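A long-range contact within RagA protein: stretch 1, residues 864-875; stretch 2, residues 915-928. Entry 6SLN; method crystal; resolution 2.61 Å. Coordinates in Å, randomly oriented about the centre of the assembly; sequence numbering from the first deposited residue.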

ATOM      1  N   ALA A 864       0.441  41.041 -20.357  1.00 60.24           N
ATOM      2  CA  ALA A 864      -0.695  40.785 -19.490  1.00 55.31           C
ATOM      3  C   ALA A 864      -0.526  41.631 -18.236  1.00 53.55           C
ATOM      4  O   ALA A 864       0.599  41.908 -17.804  1.00 47.94           O
ATOM      5  CB  ALA A 864      -0.789  39.296 -19.133  1.00 42.37           C
ATOM      6  N   TYR A 865      -1.645  42.040 -17.644  1.00 52.58           N
ATOM      7  CA  TYR A 865      -1.543  42.826 -16.424  1.00 56.39           C
ATOM      8  C   TYR A 865      -2.679  42.508 -15.455  1.00 61.95           C
ATOM      9  O   TYR A 865      -3.748  42.006 -15.829  1.00 57.86           O
ATOM     10  CB  TYR A 865      -1.502  44.327 -16.724  1.00 52.74           C
ATOM     11  CG  TYR A 865      -2.613  44.825 -17.607  1.00 51.75           C
ATOM     12  CD1 TYR A 865      -2.487  44.802 -18.988  1.00 54.31           C
ATOM     13  CD2 TYR A 865      -3.774  45.349 -17.061  1.00 55.85           C
ATOM     14  CE1 TYR A 865      -3.498  45.269 -19.802  1.00 57.89           C
ATOM     15  CE2 TYR A 865      -4.793  45.821 -17.868  1.00 57.71           C
ATOM     16  CZ  TYR A 865      -4.647  45.781 -19.233  1.00 59.39           C
ATOM     17  OH  TYR A 865      -5.663  46.236 -20.027  1.00 60.63           O
ATOM     18  N   ILE A 866      -2.406  42.802 -14.188  1.00 60.48           N
ATOM     19  CA  ILE A 866      -3.326  42.618 -13.079  1.00 52.16           C
ATOM     20  C   ILE A 866      -3.240  43.896 -12.254  1.00 55.95           C
ATOM     21  O   ILE A 866      -2.246  44.122 -11.560  1.00 56.55           O
ATOM     22  CB  ILE A 866      -2.975  41.382 -12.239  1.00 45.44           C
ATOM     23  CG1 ILE A 866      -3.099  40.116 -13.081  1.00 50.14           C
ATOM     24  CG2 ILE A 866      -3.844  41.283 -11.003  1.00 40.76           C
ATOM     25  CD1 ILE A 866      -4.524  39.716 -13.377  1.00 60.75           C
ATOM     26  N   VAL A 867      -4.266  44.737 -12.344  1.00 59.89           N
ATOM     27  CA  VAL A 867      -4.298  46.049 -11.703  1.00 60.33           C
ATOM     28  C   VAL A 867      -5.321  46.031 -10.577  1.00 58.52           C
ATOM     29  O   VAL A 867      -6.408  45.464 -10.721  1.00 53.33           O
ATOM     30  CB  VAL A 867      -4.635  47.157 -12.721  1.00 56.84           C
ATOM     31  CG1 VAL A 867      -4.662  48.516 -12.042  1.00 50.12           C
ATOM     32  CG2 VAL A 867      -3.636  47.136 -13.870  1.00 55.36           C
ATOM     33  N   GLY A 868      -4.983  46.665  -9.460  1.00 58.10           N
ATOM     34  CA  GLY A 868      -5.846  46.607  -8.305  1.00 54.59           C
ATOM     35  C   GLY A 868      -5.541  45.487  -7.338  1.00 58.47           C
ATOM     36  O   GLY A 868      -6.286  45.322  -6.360  1.00 55.81           O
ATOM     37  N   LYS A 869      -4.462  44.731  -7.568  1.00 57.08           N
ATOM     38  CA  LYS A 869      -4.020  43.703  -6.635  1.00 51.09           C
ATOM     39  C   LYS A 869      -3.260  44.339  -5.474  1.00 50.10           C
ATOM     40  O   LYS A 869      -2.356  45.159  -5.674  1.00 62.37           O
ATOM     41  CB  LYS A 869      -3.152  42.667  -7.360  1.00 45.44           C
ATOM     42  CG  LYS A 869      -2.651  41.500  -6.508  1.00 43.86           C
ATOM     43  CD  LYS A 869      -2.626  40.205  -7.337  1.00 47.70           C
ATOM     44  CE  LYS A 869      -1.578  39.211  -6.871  1.00 45.68           C
ATOM     45  NZ  LYS A 869      -1.661  38.806  -5.431  1.00 45.41           N
ATOM     46  N   TRP A 870      -3.667  43.990  -4.261  1.00 46.10           N
ATOM     47  CA  TRP A 870      -2.927  44.262  -3.046  1.00 41.75           C
ATOM     48  C   TRP A 870      -2.598  42.930  -2.391  1.00 51.10           C
ATOM     49  O   TRP A 870      -3.159  41.882  -2.733  1.00 52.00           O
ATOM     50  CB  TRP A 870      -3.722  45.169  -2.094  1.00 46.24           C
ATOM     51  CG  TRP A 870      -4.261  46.381  -2.809  1.00 51.54           C
ATOM     52  CD1 TRP A 870      -5.408  46.451  -3.557  1.00 52.89           C
ATOM     53  CD2 TRP A 870      -3.648  47.681  -2.894  1.00 44.75           C
ATOM     54  NE1 TRP A 870      -5.550  47.723  -4.081  1.00 61.48           N
ATOM     55  CE2 TRP A 870      -4.486  48.491  -3.688  1.00 49.37           C
ATOM     56  CE3 TRP A 870      -2.487  48.239  -2.363  1.00 49.80           C
ATOM     57  CZ2 TRP A 870      -4.194  49.820  -3.960  1.00 54.42           C
ATOM     58  CZ3 TRP A 870      -2.194  49.576  -2.645  1.00 52.93           C
ATOM     59  CH2 TRP A 870      -3.039  50.341  -3.436  1.00 54.29           C
ATOM     60  N   MET A 871      -1.656  42.974  -1.459  1.00 50.89           N
ATOM     61  CA  MET A 871      -1.134  41.762  -0.856  1.00 46.18           C
ATOM     62  C   MET A 871      -0.398  42.162   0.405  1.00 50.95           C
ATOM     63  O   MET A 871       0.320  43.163   0.418  1.00 50.68           O
ATOM     64  CB  MET A 871      -0.195  41.021  -1.814  1.00 44.49           C
ATOM     65  CG  MET A 871      -0.074  39.525  -1.524  1.00 42.91           C
ATOM     66  SD  MET A 871       0.529  38.550  -2.929  1.00 55.89           S
ATOM     67  CE  MET A 871       1.951  39.529  -3.454  1.00 59.85           C
ATOM     68  N   ILE A 872      -0.615  41.410   1.472  1.00 47.70           N
ATOM     69  CA  ILE A 872       0.156  41.625   2.687  1.00 44.99           C
ATOM     70  C   ILE A 872       1.486  40.909   2.510  1.00 47.64           C
ATOM     71  O   ILE A 872       1.520  39.708   2.229  1.00 46.31           O
ATOM     72  CB  ILE A 872      -0.598  41.117   3.924  1.00 44.65           C
ATOM     73  CG1 ILE A 872      -1.936  41.829   4.030  1.00 39.87           C
ATOM     74  CG2 ILE A 872       0.237  41.283   5.194  1.00 39.21           C
ATOM     75  CD1 ILE A 872      -2.910  41.122   4.889  1.00 39.23           C
ATOM     76  N   ASN A 873       2.582  41.655   2.637  1.00 48.12           N
ATOM     77  CA  ASN A 873       3.917  41.098   2.509  1.00 38.66           C
ATOM     78  C   ASN A 873       4.341  40.571   3.867  1.00 41.40           C
ATOM     79  O   ASN A 873       5.035  41.235   4.633  1.00 38.89           O
ATOM     80  CB  ASN A 873       4.900  42.129   1.986  1.00 51.44           C
ATOM     81  CG  ASN A 873       6.202  41.499   1.550  1.00 48.72           C
ATOM     82  OD1 ASN A 873       6.549  40.414   2.018  1.00 38.38           O
ATOM     83  ND2 ASN A 873       6.920  42.158   0.633  1.00 53.61           N
ATOM     84  N   ASN A 874       3.948  39.330   4.140  1.00 38.87           N
ATOM     85  CA  ASN A 874       4.293  38.706   5.406  1.00 38.61           C
ATOM     86  C   ASN A 874       5.793  38.700   5.644  1.00 39.41           C
ATOM     87  O   ASN A 874       6.224  38.834   6.794  1.00 37.59           O
ATOM     88  CB  ASN A 874       3.751  37.287   5.429  1.00 36.34           C
ATOM     89  CG  ASN A 874       3.305  36.847   6.790  1.00 39.57           C
ATOM     90  OD1 ASN A 874       2.411  36.025   6.896  1.00 48.54           O
ATOM     91  ND2 ASN A 874       3.915  37.369   7.832  1.00 37.75           N
ATOM     92  N   ASP A 875       6.593  38.521   4.581  1.00 40.96           N
ATOM     93  CA  ASP A 875       8.053  38.515   4.724  1.00 37.81           C
ATOM     94  C   ASP A 875       8.524  39.766   5.448  1.00 42.50           C
ATOM     95  O   ASP A 875       9.358  39.701   6.363  1.00 39.77           O
ATOM     96  CB  ASP A 875       8.742  38.439   3.359  1.00 38.08           C
ATOM     97  CG  ASP A 875       8.902  37.022   2.839  1.00 53.93           C
ATOM     98  OD1 ASP A 875       8.325  36.085   3.429  1.00 58.31           O
ATOM     99  OD2 ASP A 875       9.597  36.855   1.811  1.00 57.48           O
ATOM    100  N   GLN A 915       2.789  45.397  13.527  1.00 52.08           N
ATOM    101  CA  GLN A 915       1.444  44.864  13.412  1.00 42.58           C
ATOM    102  C   GLN A 915       1.131  44.647  11.943  1.00 45.00           C
ATOM    103  O   GLN A 915       1.866  45.092  11.054  1.00 49.04           O
ATOM    104  CB  GLN A 915       0.419  45.788  14.069  1.00 43.41           C
ATOM    105  CG  GLN A 915       0.705  46.072  15.538  1.00 47.28           C
ATOM    106  CD  GLN A 915       0.577  44.850  16.443  1.00 50.29           C
ATOM    107  OE1 GLN A 915       0.051  43.800  16.045  1.00 53.61           O
ATOM    108  NE2 GLN A 915       1.042  44.993  17.681  1.00 47.31           N
ATOM    109  N   PHE A 916       0.039  43.934  11.688  1.00 46.78           N
ATOM    110  CA  PHE A 916      -0.353  43.632  10.315  1.00 47.79           C
ATOM    111  C   PHE A 916      -1.292  44.713   9.790  1.00 57.60           C
ATOM    112  O   PHE A 916      -2.436  44.454   9.416  1.00 63.70           O
ATOM    113  CB  PHE A 916      -0.979  42.247  10.244  1.00 50.93           C
ATOM    114  CG  PHE A 916       0.033  41.152  10.058  1.00 45.25           C
ATOM    115  CD1 PHE A 916       0.695  41.015   8.849  1.00 39.00           C
ATOM    116  CD2 PHE A 916       0.343  40.287  11.091  1.00 38.90           C
ATOM    117  CE1 PHE A 916       1.633  40.030   8.658  1.00 38.34           C
ATOM    118  CE2 PHE A 916       1.289  39.283  10.908  1.00 43.33           C
ATOM    119  CZ  PHE A 916       1.937  39.157   9.690  1.00 39.80           C
ATOM    120  N   ASP A 917      -0.779  45.947   9.776  1.00 42.63           N
ATOM    121  CA  ASP A 917      -1.583  47.096   9.386  1.00 43.94           C
ATOM    122  C   ASP A 917      -1.333  47.468   7.934  1.00 43.54           C
ATOM    123  O   ASP A 917      -0.925  46.613   7.150  1.00 52.18           O
ATOM    124  CB  ASP A 917      -1.292  48.276  10.302  1.00 51.68           C
ATOM    125  CG  ASP A 917       0.183  48.488  10.512  1.00 54.22           C
ATOM    126  OD1 ASP A 917       0.918  48.544   9.507  1.00 53.01           O
ATOM    127  OD2 ASP A 917       0.600  48.605  11.684  1.00 49.67           O
ATOM    128  N   THR A 918      -1.557  48.733   7.569  1.00 44.49           N
ATOM    129  CA  THR A 918      -1.485  49.124   6.163  1.00 48.45           C
ATOM    130  C   THR A 918      -0.054  49.187   5.628  1.00 51.04           C
ATOM    131  O   THR A 918       0.144  49.023   4.420  1.00 56.01           O
ATOM    132  CB  THR A 918      -2.169  50.461   5.959  1.00 48.48           C
ATOM    133  OG1 THR A 918      -1.899  51.291   7.094  1.00 56.90           O
ATOM    134  CG2 THR A 918      -3.658  50.257   5.786  1.00 45.64           C
ATOM    135  N   HIS A 919       0.945  49.471   6.468  1.00 46.07           N
ATOM    136  CA  HIS A 919       2.296  49.052   6.120  1.00 53.85           C
ATOM    137  C   HIS A 919       2.270  47.534   6.106  1.00 68.98           C
ATOM    138  O   HIS A 919       1.577  46.922   6.915  1.00 79.89           O
ATOM    139  CB  HIS A 919       3.338  49.570   7.115  1.00 55.64           C
ATOM    140  CG  HIS A 919       3.787  48.545   8.113  1.00 74.92           C
ATOM    141  ND1 HIS A 919       3.148  48.354   9.319  1.00 80.98           N
ATOM    142  CD2 HIS A 919       4.791  47.635   8.072  1.00 78.54           C
ATOM    143  CE1 HIS A 919       3.741  47.376   9.982  1.00 81.55           C
ATOM    144  NE2 HIS A 919       4.740  46.920   9.245  1.00 76.99           N
ATOM    145  N   LEU A 920       2.996  46.935   5.170  1.00 66.69           N
ATOM    146  CA  LEU A 920       2.861  45.521   4.803  1.00 60.44           C
ATOM    147  C   LEU A 920       1.753  45.305   3.780  1.00 46.38           C
ATOM    148  O   LEU A 920       1.807  44.322   3.040  1.00 50.42           O
ATOM    149  CB  LEU A 920       2.611  44.580   5.995  1.00 53.19           C
ATOM    150  CG  LEU A 920       3.597  44.597   7.162  1.00 54.59           C
ATOM    151  CD1 LEU A 920       3.409  43.379   8.041  1.00 46.09           C
ATOM    152  CD2 LEU A 920       5.024  44.681   6.660  1.00 60.13           C
ATOM    153  N   LEU A 921       0.742  46.169   3.707  1.00 42.21           N
ATOM    154  CA  LEU A 921      -0.250  46.017   2.633  1.00 49.15           C
ATOM    155  C   LEU A 921       0.284  46.723   1.395  1.00 53.18           C
ATOM    156  O   LEU A 921       0.208  47.943   1.288  1.00 58.22           O
ATOM    157  CB  LEU A 921      -1.616  46.564   3.031  1.00 46.83           C
ATOM    158  CG  LEU A 921      -2.728  46.278   2.004  1.00 49.15           C
ATOM    159  CD1 LEU A 921      -2.897  44.758   1.721  1.00 41.22           C
ATOM    160  CD2 LEU A 921      -4.069  46.944   2.402  1.00 42.92           C
ATOM    161  N   GLU A 922       0.813  45.966   0.444  1.00 48.92           N
ATOM    162  CA  GLU A 922       1.478  46.561  -0.703  1.00 51.71           C
ATOM    163  C   GLU A 922       0.639  46.438  -1.967  1.00 45.25           C
ATOM    164  O   GLU A 922      -0.097  45.468  -2.153  1.00 41.88           O
ATOM    165  CB  GLU A 922       2.840  45.913  -0.946  1.00 53.16           C
ATOM    166  CG  GLU A 922       3.829  46.117   0.174  1.00 56.63           C
ATOM    167  CD  GLU A 922       5.172  45.510  -0.160  1.00 57.96           C
ATOM    168  OE1 GLU A 922       5.575  45.629  -1.337  1.00 60.24           O
ATOM    169  OE2 GLU A 922       5.808  44.902   0.734  1.00 51.23           O
ATOM    170  N   ASN A 923       0.787  47.431  -2.841  1.00 43.45           N
ATOM    171  CA  ASN A 923       0.262  47.376  -4.200  1.00 43.58           C
ATOM    172  C   ASN A 923       0.945  46.293  -5.027  1.00 49.28           C
ATOM    173  O   ASN A 923       2.005  46.531  -5.628  1.00 47.67           O
ATOM    174  CB  ASN A 923       0.441  48.731  -4.875  1.00 44.75           C
ATOM    175  CG  ASN A 923      -0.335  48.841  -6.155  1.00 54.19           C
ATOM    176  OD1 ASN A 923      -0.367  47.905  -6.964  1.00 56.06           O
ATOM    177  ND2 ASN A 923      -0.987  49.978  -6.346  1.00 56.35           N
ATOM    178  N   ALA A 924       0.343  45.104  -5.076  1.00 46.98           N
ATOM    179  CA  ALA A 924       0.909  43.984  -5.814  1.00 43.63           C
ATOM    180  C   ALA A 924       0.413  43.920  -7.261  1.00 48.70           C
ATOM    181  O   ALA A 924       0.444  42.844  -7.875  1.00 53.52           O
ATOM    182  CB  ALA A 924       0.625  42.668  -5.085  1.00 41.22           C
ATOM    183  N   SER A 925      -0.031  45.043  -7.823  1.00 48.31           N
ATOM    184  CA  SER A 925      -0.377  45.075  -9.238  1.00 52.55           C
ATOM    185  C   SER A 925       0.881  44.943 -10.091  1.00 57.21           C
ATOM    186  O   SER A 925       1.999  45.237  -9.647  1.00 59.57           O
ATOM    187  CB  SER A 925      -1.110  46.371  -9.593  1.00 43.93           C
ATOM    188  OG  SER A 925      -1.960  46.770  -8.543  1.00 45.15           O
ATOM    189  N   PHE A 926       0.700  44.496 -11.334  1.00 42.98           N
ATOM    190  CA  PHE A 926       1.882  44.245 -12.146  1.00 52.24           C
ATOM    191  C   PHE A 926       1.523  44.114 -13.616  1.00 54.36           C
ATOM    192  O   PHE A 926       0.424  43.695 -13.972  1.00 58.22           O
ATOM    193  CB  PHE A 926       2.626  42.984 -11.689  1.00 49.15           C
ATOM    194  CG  PHE A 926       1.839  41.706 -11.862  1.00 50.61           C
ATOM    195  CD1 PHE A 926       1.958  40.946 -13.022  1.00 51.11           C
ATOM    196  CD2 PHE A 926       0.998  41.250 -10.855  1.00 49.45           C
ATOM    197  CE1 PHE A 926       1.241  39.752 -13.170  1.00 46.25           C
ATOM    198  CE2 PHE A 926       0.297  40.057 -11.001  1.00 45.80           C
ATOM    199  CZ  PHE A 926       0.425  39.312 -12.160  1.00 39.64           C
ATOM    200  N   LEU A 927       2.479  44.482 -14.456  1.00 61.19           N
ATOM    201  CA  LEU A 927       2.465  44.196 -15.881  1.00 56.64           C
ATOM    202  C   LEU A 927       3.600  43.221 -16.162  1.00 61.31           C
ATOM    203  O   LEU A 927       4.728  43.427 -15.704  1.00 58.39           O
ATOM    204  CB  LEU A 927       2.637  45.481 -16.679  1.00 45.64           C
ATOM    205  CG  LEU A 927       3.189  45.444 -18.097  1.00 46.26           C
ATOM    206  CD1 LEU A 927       2.125  44.956 -19.044  1.00 46.61           C
ATOM    207  CD2 LEU A 927       3.677  46.837 -18.510  1.00 47.50           C
ATOM    208  N   ARG A 928       3.301  42.145 -16.872  1.00 58.37           N
ATOM    209  CA  ARG A 928       4.305  41.134 -17.164  1.00 52.01           C
ATOM    210  C   ARG A 928       4.395  40.937 -18.667  1.00 55.92           C
ATOM    211  O   ARG A 928       3.388  40.655 -19.326  1.00 62.15           O
ATOM    212  CB  ARG A 928       3.979  39.818 -16.469  1.00 47.71           C
ATOM    213  CG  ARG A 928       5.211  38.992 -16.151  1.00 49.41           C
ATOM    214  CD  ARG A 928       4.943  38.141 -14.922  1.00 53.49           C
ATOM    215  NE  ARG A 928       5.687  38.603 -13.764  1.00 60.94           N
ATOM    216  CZ  ARG A 928       5.509  38.162 -12.524  1.00 56.02           C
ATOM    217  NH1 ARG A 928       4.593  37.239 -12.268  1.00 38.45           N
ATOM    218  NH2 ARG A 928       6.260  38.653 -11.537  1.00 63.72           N
TER

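Backbone hydrogen bonds do most of the work, joining two antiparallel strand pairs. In the first, Ala-864 and Arg-928 bond reciprocally (Arg-928 N to Ala-864 O, 2.9 Å; Ala-864 N to Arg-928 O, 3.1 Å), as do Ile-866 and Phe-926, with N to O distances of 3.0 Å both ways. In the second, Glu-922 N donates to Met-871 O at 2.8 Å, and Asn-873 N reaches Leu-920 O, also at 2.8 Å.

Asn-873 suits the end of its strand because its amide can serve two partners: ND2 donates to Glu-922 OE2 (3.0 Å), while the side chain also caps the following helix. Between the strand pairs the chain turns at Gly-868, whose backbone angles would jam a CB against the preceding carbonyl. Its N makes a weak hydrogen bond to Ser-925 OG (3.2 Å), and that hydroxyl donates to Asn-923 OD1 (2.5 Å), tying the loop together.

Packing completes the contact. Ile-866 CG1 lies 3.7 Å from Phe-926 CZ, a branched aliphatic chain against a broad ring. Ala-924 CB points toward the other stretch and packs 3.8 Å from Met-871 CB, a buried apolar contact. The Trp-870 ring carries Asn-923 over one face, and buried Ile-872 fills the space between Phe-916 (CG2 to CD1, 3.7 Å) and Leu-921 (CG1 to CD1, 3.9 Å). Together the stretches bury 1052 Å².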